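Local coordinates for protein beta-galactosidase (Bacillus circulans subsp. alkalophilus, PDB 3TTY) that hydrolyses terminal beta-galactosyl residues from galactosides as a zinc-containing, TIM-barrel glycoside hydrolase that binds galactose, at residues K608-A620 against L630-A644. Residues are numbered along the deposited sequence; the frame is centred on the assembly and turned at random.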
ATOM      1  N   LYS A 608     -39.658  18.277  18.993  1.00 32.57           N
ATOM      2  CA  LYS A 608     -38.905  18.468  20.228  1.00 31.47           C
ATOM      3  C   LYS A 608     -38.108  17.227  20.622  1.00 28.18           C
ATOM      4  O   LYS A 608     -38.508  16.107  20.315  1.00 26.64           O
ATOM      5  CB  LYS A 608     -39.874  18.823  21.363  1.00 29.88           C
ATOM      6  CG  LYS A 608     -40.513  20.203  21.234  1.00 37.89           C
ATOM      7  CD  LYS A 608     -41.503  20.466  22.364  1.00 47.80           C
ATOM      8  CE  LYS A 608     -41.975  21.923  22.367  1.00 53.81           C
ATOM      9  NZ  LYS A 608     -42.494  22.371  21.036  1.00 52.71           N
ATOM     10  N   PRO A 609     -36.977  17.425  21.313  1.00 27.60           N
ATOM     11  CA  PRO A 609     -36.233  16.303  21.890  1.00 28.78           C
ATOM     12  C   PRO A 609     -37.143  15.363  22.670  1.00 29.63           C
ATOM     13  O   PRO A 609     -38.117  15.808  23.273  1.00 28.26           O
ATOM     14  CB  PRO A 609     -35.257  16.997  22.848  1.00 25.34           C
ATOM     15  CG  PRO A 609     -34.977  18.298  22.175  1.00 24.67           C
ATOM     16  CD  PRO A 609     -36.297  18.714  21.557  1.00 27.97           C
ATOM     17  N   LEU A 610     -36.834  14.071  22.631  1.00 28.35           N
ATOM     18  CA  LEU A 610     -37.505  13.098  23.474  1.00 26.45           C
ATOM     19  C   LEU A 610     -37.318  13.524  24.920  1.00 29.48           C
ATOM     20  O   LEU A 610     -38.262  13.532  25.714  1.00 29.42           O
ATOM     21  CB  LEU A 610     -36.852  11.729  23.300  1.00 28.94           C
ATOM     22  CG  LEU A 610     -37.445  10.674  22.369  1.00 28.07           C
ATOM     23  CD1 LEU A 610     -38.606  11.218  21.556  1.00 30.39           C
ATOM     24  CD2 LEU A 610     -36.350  10.115  21.467  1.00 29.18           C
ATOM     25  N   LEU A 611     -36.076  13.872  25.235  1.00 24.26           N
ATOM     26  CA  LEU A 611     -35.620  14.155  26.581  1.00 28.46           C
ATOM     27  C   LEU A 611     -34.369  15.000  26.422  1.00 31.50           C
ATOM     28  O   LEU A 611     -33.674  14.887  25.412  1.00 32.44           O
ATOM     29  CB  LEU A 611     -35.237  12.846  27.262  1.00 25.67           C
ATOM     30  CG  LEU A 611     -35.733  12.478  28.656  1.00 30.12           C
ATOM     31  CD1 LEU A 611     -37.194  12.853  28.877  1.00 30.21           C
ATOM     32  CD2 LEU A 611     -35.514  10.993  28.864  1.00 25.84           C
ATOM     33  N   ASN A 612     -34.084  15.856  27.398  1.00 31.37           N
ATOM     34  CA  ASN A 612     -32.790  16.524  27.456  1.00 33.35           C
ATOM     35  C   ASN A 612     -31.866  15.734  28.363  1.00 31.81           C
ATOM     36  O   ASN A 612     -32.232  15.431  29.493  1.00 36.52           O
ATOM     37  CB  ASN A 612     -32.930  17.962  27.954  1.00 33.15           C
ATOM     38  CG  ASN A 612     -33.575  18.866  26.925  1.00 44.95           C
ATOM     39  OD1 ASN A 612     -32.923  19.305  25.976  1.00 46.25           O
ATOM     40  ND2 ASN A 612     -34.867  19.137  27.097  1.00 41.44           N
ATOM     41  N   THR A 613     -30.683  15.385  27.866  1.00 29.27           N
ATOM     42  CA  THR A 613     -29.747  14.571  28.635  1.00 30.38           C
ATOM     43  C   THR A 613     -28.318  15.017  28.405  1.00 27.96           C
ATOM     44  O   THR A 613     -28.028  15.708  27.438  1.00 28.27           O
ATOM     45  CB  THR A 613     -29.841  13.070  28.273  1.00 29.84           C
ATOM     46  OG1 THR A 613     -29.501  12.894  26.894  1.00 31.67           O
ATOM     47  CG2 THR A 613     -31.239  12.520  28.538  1.00 26.59           C
ATOM     48  N   PRO A 614     -27.415  14.621  29.308  1.00 30.65           N
ATOM     49  CA  PRO A 614     -25.996  14.962  29.197  1.00 29.97           C
ATOM     50  C   PRO A 614     -25.377  14.326  27.968  1.00 28.08           C
ATOM     51  O   PRO A 614     -25.969  13.416  27.388  1.00 31.84           O
ATOM     52  CB  PRO A 614     -25.389  14.351  30.467  1.00 29.25           C
ATOM     53  CG  PRO A 614     -26.526  14.251  31.424  1.00 31.07           C
ATOM     54  CD  PRO A 614     -27.723  13.937  30.574  1.00 30.64           C
ATOM     55  N   ASP A 615     -24.193  14.798  27.585  1.00 27.62           N
ATOM     56  CA  ASP A 615     -23.490  14.251  26.436  1.00 29.68           C
ATOM     57  C   ASP A 615     -23.238  12.764  26.636  1.00 33.55           C
ATOM     58  O   ASP A 615     -22.776  12.343  27.695  1.00 30.98           O
ATOM     59  CB  ASP A 615     -22.158  14.976  26.203  1.00 32.18           C
ATOM     60  CG  ASP A 615     -22.342  16.429  25.787  1.00 42.87           C
ATOM     61  OD1 ASP A 615     -23.501  16.834  25.526  1.00 36.34           O
ATOM     62  OD2 ASP A 615     -21.327  17.163  25.714  1.00 48.91           O
ATOM     63  N   GLY A 616     -23.550  11.974  25.616  1.00 30.95           N
ATOM     64  CA  GLY A 616     -23.279  10.552  25.654  1.00 27.31           C
ATOM     65  C   GLY A 616     -24.399   9.746  26.272  1.00 26.07           C
ATOM     66  O   GLY A 616     -24.274   8.544  26.449  1.00 26.31           O
ATOM     67  N   VAL A 617     -25.492  10.412  26.618  1.00 25.31           N
ATOM     68  CA  VAL A 617     -26.655   9.704  27.121  1.00 26.60           C
ATOM     69  C   VAL A 617     -27.691   9.682  26.012  1.00 26.93           C
ATOM     70  O   VAL A 617     -28.403  10.659  25.778  1.00 25.12           O
ATOM     71  CB  VAL A 617     -27.239  10.356  28.391  1.00 28.81           C
ATOM     72  CG1 VAL A 617     -28.552   9.669  28.793  1.00 22.46           C
ATOM     73  CG2 VAL A 617     -26.219  10.308  29.522  1.00 30.39           C
ATOM     74  N   GLU A 618     -27.762   8.559  25.322  1.00 23.64           N
ATOM     75  CA  GLU A 618     -28.619   8.445  24.163  1.00 23.70           C
ATOM     76  C   GLU A 618     -30.057   8.151  24.560  1.00 24.80           C
ATOM     77  O   GLU A 618     -30.324   7.301  25.415  1.00 22.24           O
ATOM     78  CB  GLU A 618     -28.087   7.354  23.241  1.00 22.30           C
ATOM     79  CG  GLU A 618     -29.015   6.997  22.100  1.00 22.76           C
ATOM     80  CD  GLU A 618     -28.497   5.821  21.308  1.00 22.91           C
ATOM     81  OE1 GLU A 618     -27.427   5.288  21.673  1.00 23.18           O
ATOM     82  OE2 GLU A 618     -29.168   5.422  20.338  1.00 23.72           O
ATOM     83  N   VAL A 619     -30.989   8.865  23.943  1.00 21.20           N
ATOM     84  CA  VAL A 619     -32.389   8.549  24.137  1.00 22.32           C
ATOM     85  C   VAL A 619     -33.091   8.261  22.809  1.00 23.06           C
ATOM     86  O   VAL A 619     -32.974   9.029  21.857  1.00 21.47           O
ATOM     87  CB  VAL A 619     -33.121   9.672  24.880  1.00 21.57           C
ATOM     88  CG1 VAL A 619     -34.549   9.248  25.184  1.00 20.47           C
ATOM     89  CG2 VAL A 619     -32.376  10.031  26.159  1.00 24.11           C
ATOM     90  N   ALA A 620     -33.823   7.155  22.754  1.00 20.12           N
ATOM     91  CA  ALA A 620     -34.567   6.803  21.557  1.00 19.72           C
ATOM     92  C   ALA A 620     -35.905   6.208  21.951  1.00 25.41           C
ATOM     93  O   ALA A 620     -36.059   5.687  23.053  1.00 24.35           O
ATOM     94  CB  ALA A 620     -33.772   5.828  20.701  1.00 22.91           C
ATOM     95  N   LEU A 630     -39.153   4.972  26.292  1.00 28.06           N
ATOM     96  CA  LEU A 630     -37.927   5.744  26.113  1.00 30.74           C
ATOM     97  C   LEU A 630     -36.734   4.918  26.549  1.00 32.67           C
ATOM     98  O   LEU A 630     -36.578   4.623  27.741  1.00 34.18           O
ATOM     99  CB  LEU A 630     -37.948   7.046  26.908  1.00 24.78           C
ATOM    100  CG  LEU A 630     -38.968   8.116  26.545  1.00 29.02           C
ATOM    101  CD1 LEU A 630     -38.513   9.454  27.138  1.00 23.90           C
ATOM    102  CD2 LEU A 630     -39.115   8.210  25.054  1.00 27.19           C
ATOM    103  N   PHE A 631     -35.901   4.545  25.584  1.00 22.13           N
ATOM    104  CA  PHE A 631     -34.669   3.839  25.870  1.00 23.72           C
ATOM    105  C   PHE A 631     -33.586   4.847  26.221  1.00 26.06           C
ATOM    106  O   PHE A 631     -33.168   5.644  25.379  1.00 30.19           O
ATOM    107  CB  PHE A 631     -34.262   2.972  24.674  1.00 20.94           C
ATOM    108  CG  PHE A 631     -35.193   1.810  24.429  1.00 23.55           C
ATOM    109  CD1 PHE A 631     -34.826   0.516  24.782  1.00 20.74           C
ATOM    110  CD2 PHE A 631     -36.440   2.014  23.858  1.00 21.91           C
ATOM    111  CE1 PHE A 631     -35.686  -0.548  24.576  1.00 19.29           C
ATOM    112  CE2 PHE A 631     -37.304   0.950  23.638  1.00 24.98           C
ATOM    113  CZ  PHE A 631     -36.926  -0.338  24.001  1.00 24.81           C
ATOM    114  N   VAL A 632     -33.147   4.829  27.475  1.00 24.98           N
ATOM    115  CA  VAL A 632     -32.107   5.740  27.921  1.00 24.11           C
ATOM    116  C   VAL A 632     -30.827   4.964  28.123  1.00 27.05           C
ATOM    117  O   VAL A 632     -30.798   3.970  28.846  1.00 28.58           O
ATOM    118  CB  VAL A 632     -32.468   6.435  29.230  1.00 27.40           C
ATOM    119  CG1 VAL A 632     -31.415   7.482  29.570  1.00 22.55           C
ATOM    120  CG2 VAL A 632     -33.844   7.060  29.124  1.00 30.42           C
ATOM    121  N   MET A 633     -29.763   5.423  27.473  1.00 28.50           N
ATOM    122  CA  MET A 633     -28.541   4.646  27.394  1.00 21.87           C
ATOM    123  C   MET A 633     -27.346   5.527  27.645  1.00 25.78           C
ATOM    124  O   MET A 633     -27.050   6.436  26.874  1.00 30.13           O
ATOM    125  CB  MET A 633     -28.474   3.930  26.051  1.00 22.28           C
ATOM    126  CG  MET A 633     -29.678   2.988  25.889  1.00 25.45           C
ATOM    127  SD  MET A 633     -30.076   2.487  24.220  1.00 30.61           S
ATOM    128  CE  MET A 633     -30.587   4.043  23.479  1.00 22.89           C
ATOM    129  N   ASN A 634     -26.669   5.260  28.752  1.00 24.40           N
ATOM    130  CA  ASN A 634     -25.533   6.062  29.154  1.00 29.97           C
ATOM    131  C   ASN A 634     -24.241   5.442  28.679  1.00 29.62           C
ATOM    132  O   ASN A 634     -23.773   4.483  29.270  1.00 29.45           O
ATOM    133  CB  ASN A 634     -25.498   6.204  30.676  1.00 26.76           C
ATOM    134  CG  ASN A 634     -24.348   7.058  31.147  1.00 32.78           C
ATOM    135  OD1 ASN A 634     -23.660   7.696  30.340  1.00 30.53           O
ATOM    136  ND2 ASN A 634     -24.129   7.086  32.462  1.00 31.30           N
ATOM    137  N   HIS A 635     -23.662   5.997  27.621  1.00 27.43           N
ATOM    138  CA  HIS A 635     -22.401   5.494  27.084  1.00 27.69           C
ATOM    139  C   HIS A 635     -21.169   5.923  27.890  1.00 29.89           C
ATOM    140  O   HIS A 635     -20.075   5.385  27.694  1.00 25.51           O
ATOM    141  CB  HIS A 635     -22.250   5.914  25.616  1.00 30.16           C
ATOM    142  CG  HIS A 635     -23.343   5.397  24.726  1.00 27.99           C
ATOM    143  ND1 HIS A 635     -23.365   4.105  24.251  1.00 26.14           N
ATOM    144  CD2 HIS A 635     -24.446   6.001  24.224  1.00 25.66           C
ATOM    145  CE1 HIS A 635     -24.436   3.932  23.499  1.00 24.94           C
ATOM    146  NE2 HIS A 635     -25.110   5.067  23.465  1.00 24.96           N
ATOM    147  N   ASN A 636     -21.345   6.890  28.790  1.00 30.67           N
ATOM    148  CA  ASN A 636     -20.236   7.380  29.615  1.00 30.74           C
ATOM    149  C   ASN A 636     -19.767   6.359  30.648  1.00 29.93           C
ATOM    150  O   ASN A 636     -20.552   5.535  31.117  1.00 29.60           O
ATOM    151  CB  ASN A 636     -20.618   8.677  30.333  1.00 26.44           C
ATOM    152  CG  ASN A 636     -21.097   9.743  29.386  1.00 28.80           C
ATOM    153  OD1 ASN A 636     -20.297  10.471  28.799  1.00 29.77           O
ATOM    154  ND2 ASN A 636     -22.410   9.854  29.236  1.00 29.32           N
ATOM    155  N   ALA A 637     -18.487   6.424  31.004  1.00 35.06           N
ATOM    156  CA  ALA A 637     -17.928   5.534  32.025  1.00 34.39           C
ATOM    157  C   ALA A 637     -18.249   6.045  33.431  1.00 33.87           C
ATOM    158  O   ALA A 637     -17.763   5.505  34.428  1.00 33.34           O
ATOM    159  CB  ALA A 637     -16.416   5.385  31.840  1.00 27.07           C
ATOM    160  N   GLU A 638     -19.075   7.086  33.500  1.00 31.44           N
ATOM    161  CA  GLU A 638     -19.425   7.710  34.769  1.00 38.30           C
ATOM    162  C   GLU A 638     -20.943   7.788  34.916  1.00 38.07           C
ATOM    163  O   GLU A 638     -21.673   7.884  33.927  1.00 33.57           O
ATOM    164  CB  GLU A 638     -18.820   9.119  34.861  1.00 42.88           C
ATOM    165  CG  GLU A 638     -17.309   9.198  34.559  1.00 43.91           C
ATOM    166  CD  GLU A 638     -16.997   9.721  33.151  1.00 55.30           C
ATOM    167  OE1 GLU A 638     -17.826  10.474  32.581  1.00 50.11           O
ATOM    168  OE2 GLU A 638     -15.913   9.381  32.614  1.00 51.48           O
ATOM    169  N   GLU A 639     -21.410   7.728  36.157  1.00 33.90           N
ATOM    170  CA  GLU A 639     -22.816   7.963  36.476  1.00 37.01           C
ATOM    171  C   GLU A 639     -23.275   9.328  35.953  1.00 36.71           C
ATOM    172  O   GLU A 639     -22.513  10.299  35.967  1.00 36.75           O
ATOM    173  CB  GLU A 639     -23.002   7.905  37.991  1.00 37.79           C
ATOM    174  CG  GLU A 639     -24.437   7.930  38.459  1.00 40.28           C
ATOM    175  CD  GLU A 639     -24.534   7.889  39.975  1.00 55.89           C
ATOM    176  OE1 GLU A 639     -24.874   6.814  40.529  1.00 52.13           O
ATOM    177  OE2 GLU A 639     -24.258   8.936  40.609  1.00 48.36           O
ATOM    178  N   MET A 640     -24.526   9.408  35.511  1.00 33.50           N
ATOM    179  CA  MET A 640     -25.035  10.632  34.903  1.00 33.59           C
ATOM    180  C   MET A 640     -26.449  10.923  35.389  1.00 33.32           C
ATOM    181  O   MET A 640     -27.205  10.001  35.696  1.00 34.71           O
ATOM    182  CB  MET A 640     -25.018  10.498  33.377  1.00 32.44           C
ATOM    183  CG  MET A 640     -24.464  11.702  32.637  1.00 31.68           C
ATOM    184  SD  MET A 640     -22.685  11.889  32.767  1.00 36.35           S
ATOM    185  CE  MET A 640     -22.439  13.412  31.859  1.00 48.71           C
ATOM    186  N   THR A 641     -26.810  12.202  35.454  1.00 31.26           N
ATOM    187  CA  THR A 641     -28.149  12.592  35.903  1.00 32.17           C
ATOM    188  C   THR A 641     -28.894  13.428  34.861  1.00 29.71           C
ATOM    189  O   THR A 641     -28.292  14.157  34.081  1.00 32.75           O
ATOM    190  CB  THR A 641     -28.116  13.342  37.267  1.00 38.70           C
ATOM    191  OG1 THR A 641     -27.622  14.671  37.084  1.00 41.55           O
ATOM    192  CG2 THR A 641     -27.209  12.621  38.252  1.00 40.52           C
ATOM    193  N   PHE A 642     -30.215  13.311  34.847  1.00 33.42           N
ATOM    194  CA  PHE A 642     -31.011  14.007  33.851  1.00 36.50           C
ATOM    195  C   PHE A 642     -32.434  14.170  34.341  1.00 39.62           C
ATOM    196  O   PHE A 642     -32.915  13.377  35.151  1.00 33.24           O
ATOM    197  CB  PHE A 642     -31.009  13.226  32.526  1.00 37.05           C
ATOM    198  CG  PHE A 642     -31.675  11.870  32.612  1.00 32.52           C
ATOM    199  CD1 PHE A 642     -30.962  10.754  33.033  1.00 31.12           C
ATOM    200  CD2 PHE A 642     -33.014  11.713  32.274  1.00 30.24           C
ATOM    201  CE1 PHE A 642     -31.576   9.504  33.115  1.00 31.60           C
ATOM    202  CE2 PHE A 642     -33.634  10.459  32.343  1.00 27.11           C
ATOM    203  CZ  PHE A 642     -32.915   9.358  32.765  1.00 28.31           C
ATOM    204  N   ASP A 643     -33.110  15.201  33.842  1.00 42.65           N
ATOM    205  CA  ASP A 643     -34.518  15.396  34.138  1.00 38.55           C
ATOM    206  C   ASP A 643     -35.310  14.416  33.288  1.00 42.04           C
ATOM    207  O   ASP A 643     -35.240  14.445  32.058  1.00 44.32           O
ATOM    208  CB  ASP A 643     -34.932  16.847  33.862  1.00 38.90           C
ATOM    209  CG  ASP A 643     -36.387  17.130  34.218  1.00 44.90           C
ATOM    210  OD1 ASP A 643     -37.045  16.294  34.876  1.00 43.31           O
ATOM    211  OD2 ASP A 643     -36.877  18.214  33.841  1.00 58.01           O
ATOM    212  N   ALA A 644     -36.047  13.532  33.946  1.00 40.90           N
ATOM    213  CA  ALA A 644     -36.761  12.484  33.242  1.00 37.04           C
ATOM    214  C   ALA A 644     -38.165  12.940  32.900  1.00 41.38           C
ATOM    215  O   ALA A 644     -38.962  12.173  32.361  1.00 46.24           O
ATOM    216  CB  ALA A 644     -36.797  11.213  34.079  1.00 31.93           C
TER
HETATM  217  O   HOH W   1     -32.181  16.639  31.770  1.00 37.12           O
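The buried carboxylate of E618 meets the imidazole of H635 diagonally across the opening of an antiparallel hairpin: H635 NE2 donates to E618 OE1 over 2.9 Å, nearly straight at 167°, with the oxygen in the ring plane. E618 reaches it because CG stands anti to the backbone N (chi1 171°) and the chain stays extended, while the methyl CE of M633 lies 3.5 Å from E618 CD. OE2 turns instead to H337 NE2, and Q333 also donates to OE1, so both oxygens are gripped. Beneath, strands 617-620 and 630-634 run antiparallel, with E618-M633 and A620-F631 as hydrogen-bonded pairs.

The opposite face, with V617, V619 and V632, is apolar except for N634 at its end. V617 CG1 touches V632 CG1 at 3.7 Å, and L611 CD2 fits between L630 CD1 and the CE2 corner of the F642 ring. The P614 ring and the M640 side chain run past one another head to tail, tighter than usual van der Waals contact, with P614 CB 3.4 Å from M640 CE.

Where the hairpin opens, N636 ND2 gives one hydrogen to D615 O in the type II turn from P614 to V617, at 3.0 Å, and another to N634 OD1 at 2.7 Å. N634 OD1 also takes N636 N, closing an Asx turn, and N634 ND2 bonds E638 O. Without the N634 amide, an alanine here is likely to leave N636 ND2 held by D615 O alone and freer to turn, and E638 O without this donor. Farther along, one water bridges N612 O and D643 N.

In the C-terminal beta domain, strand 617-624 is the outermost of its sheet within the chain and 627-634 pairs next with 669-674; helix 326-336 of the TIM barrel packs on F631, M633 and H635, whereas strand 661-664 lies against V632, M640 and F642.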